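Local coordinates for protein 3-phytase (Klebsiella pneumoniae, PDB 2WNH) that probably removes phosphate from phytate (inositol hexakisphosphate) as a phytase of the histidine acid phosphatase family, at residues D272-E277 against A383-L388. The protein carries 3 engineered substitutions. Sequence-based numbering, arbitrary orientation.
Sequences DGVKPE and AAITAL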
loop_
_atom_site.group_PDB
_atom_site.type_symbol
_atom_site.label_atom_id
_atom_site.label_comp_id
_atom_site.label_asym_id
_atom_site.label_seq_id
_atom_site.Cartn_x
_atom_site.Cartn_y
_atom_site.Cartn_z
ATOM N N ASP B 272 28.894 -22.591 -14.142
ATOM C CA ASP B 272 28.344 -22.448 -15.490
ATOM C C ASP B 272 27.147 -21.501 -15.464
ATOM O O ASP B 272 26.960 -20.704 -16.387
ATOM C CB ASP B 272 27.926 -23.812 -16.032
ATOM C CG ASP B 272 29.106 -24.598 -16.589
ATOM O OD1 ASP B 272 30.221 -24.027 -16.699
ATOM O OD2 ASP B 272 28.909 -25.781 -16.940
ATOM N N GLY B 273 26.357 -21.565 -14.394
ATOM C CA GLY B 273 25.173 -20.708 -14.303
ATOM C C GLY B 273 25.472 -19.216 -14.165
ATOM O O GLY B 273 24.635 -18.388 -14.502
ATOM N N VAL B 274 26.642 -18.858 -13.632
ATOM C CA VAL B 274 27.006 -17.449 -13.399
ATOM C C VAL B 274 27.771 -16.863 -14.587
ATOM O O VAL B 274 28.007 -15.662 -14.668
ATOM C CB VAL B 274 27.778 -17.252 -12.046
ATOM C CG1 VAL B 274 29.270 -17.656 -12.192
ATOM C CG2 VAL B 274 27.622 -15.810 -11.545
ATOM N N LYS B 275 28.182 -17.742 -15.496
ATOM C CA LYS B 275 28.816 -17.327 -16.725
ATOM C C LYS B 275 27.795 -16.761 -17.694
ATOM O O LYS B 275 26.614 -17.149 -17.670
ATOM C CB LYS B 275 29.540 -18.501 -17.368
ATOM C CG LYS B 275 30.817 -18.855 -16.676
ATOM C CD LYS B 275 31.436 -20.053 -17.343
ATOM C CE LYS B 275 32.547 -20.597 -16.482
ATOM N NZ LYS B 275 32.566 -22.082 -16.548
ATOM N N PRO B 276 28.231 -15.824 -18.555
ATOM C CA PRO B 276 27.302 -15.410 -19.582
ATOM C C PRO B 276 26.931 -16.622 -20.451
ATOM O O PRO B 276 27.618 -17.641 -20.445
ATOM C CB PRO B 276 28.105 -14.367 -20.374
ATOM C CG PRO B 276 29.108 -13.849 -19.394
ATOM C CD PRO B 276 29.507 -15.091 -18.642
ATOM N N GLU B 277 25.813 -16.521 -21.135
ATOM C CA GLU B 277 25.363 -17.561 -22.068
ATOM C C GLU B 277 24.792 -18.804 -21.353
ATOM O O GLU B 277 24.554 -19.828 -21.979
ATOM C CB GLU B 277 26.442 -17.916 -23.130
ATOM C CG GLU B 277 27.444 -16.783 -23.548
ATOM C CD GLU B 277 26.810 -15.401 -23.913
ATOM O OE1 GLU B 277 25.562 -15.237 -23.933
ATOM O OE2 GLU B 277 27.596 -14.460 -24.190
ATOM N N ALA B 383 39.655 -15.541 -13.579
ATOM C CA ALA B 383 40.539 -16.011 -12.519
ATOM C C ALA B 383 39.770 -16.531 -11.303
ATOM O O ALA B 383 40.235 -17.449 -10.625
ATOM C CB ALA B 383 41.492 -14.890 -12.087
ATOM N N ALA B 384 38.616 -15.924 -11.002
ATOM C CA ALA B 384 37.801 -16.362 -9.871
ATOM C C ALA B 384 37.166 -17.717 -10.172
ATOM O O ALA B 384 37.222 -18.648 -9.345
ATOM C CB ALA B 384 36.745 -15.315 -9.547
ATOM N N ILE B 385 36.579 -17.836 -11.361
ATOM C CA ILE B 385 36.014 -19.109 -11.830
ATOM C C ILE B 385 37.045 -20.243 -11.783
ATOM O O ILE B 385 36.755 -21.334 -11.291
ATOM C CB ILE B 385 35.424 -18.954 -13.247
ATOM C CG1 ILE B 385 34.278 -17.913 -13.231
ATOM C CG2 ILE B 385 34.995 -20.308 -13.820
ATOM C CD1 ILE B 385 32.995 -18.374 -12.537
ATOM N N THR B 386 38.240 -19.971 -12.292
ATOM C CA THR B 386 39.318 -20.963 -12.312
ATOM C C THR B 386 39.712 -21.397 -10.909
ATOM O O THR B 386 39.846 -22.593 -10.644
ATOM C CB THR B 386 40.548 -20.424 -13.053
ATOM O OG1 THR B 386 40.184 -20.172 -14.417
ATOM C CG2 THR B 386 41.703 -21.458 -13.029
ATOM N N ALA B 387 39.906 -20.431 -10.021
ATOM C CA ALA B 387 40.273 -20.737 -8.646
ATOM C C ALA B 387 39.189 -21.528 -7.917
ATOM O O ALA B 387 39.479 -22.512 -7.219
ATOM C CB ALA B 387 40.636 -19.462 -7.875
ATOM N N LEU B 388 37.934 -21.120 -8.094
ATOM C CA LEU B 388 36.830 -21.789 -7.400
ATOM C C LEU B 388 36.580 -23.210 -7.902
ATOM O O LEU B 388 36.035 -24.050 -7.164
ATOM C CB LEU B 388 35.538 -20.966 -7.525
ATOM C CG LEU B 388 35.553 -19.662 -6.723
ATOM C CD1 LEU B 388 34.413 -18.748 -7.226
ATOM C CD2 LEU B 388 35.450 -19.858 -5.218
#
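The CA atoms of Lys-275 and Ile-385 are the nearest pair across the contact, 8.9 Å apart, where the C-terminal end of helix 256-274 meets the short helix 381-388 on one side of the mixed beta-sheet of a histidine acid phosphatase. No hydrogen bond joins the segments, and the contact is carried by Ile-385, whose two branches serve different partners. The ethyl arm lies anti to the carbonyl carbon (chi1 -61°) and reaches Val-274, CD1 resting 3.8 Å from Val-274 CG1; the two side chains run past one another in opposite directions. Leu-336 of strand 334-342 touches Val-274 as well as Ala-384 and Leu-388, so this one leucine of the sheet is shared by both segments, while Phe-381, at the start of helix 381-388, also touches Val-274 and Lys-275. The methyl branch of Ile-385 meets the aliphatic part of Lys-275, with CG2 3.6 Å from Lys-275 CE. This lysine stays extended through chi2 and chi3, which brings CE alongside the isoleucine, and the bend at chi4 (143°) sets NZ toward Asp-272. The carbonyls of Gly-273 and Val-274 accept hydrogen bonds from Lys-18 and Arg-325 respectively. A salt bridge anchors the lysine tip, NZ lying 3.1 Å from Asp-272 OD1 and nearly in line with that oxygen's C-O bond.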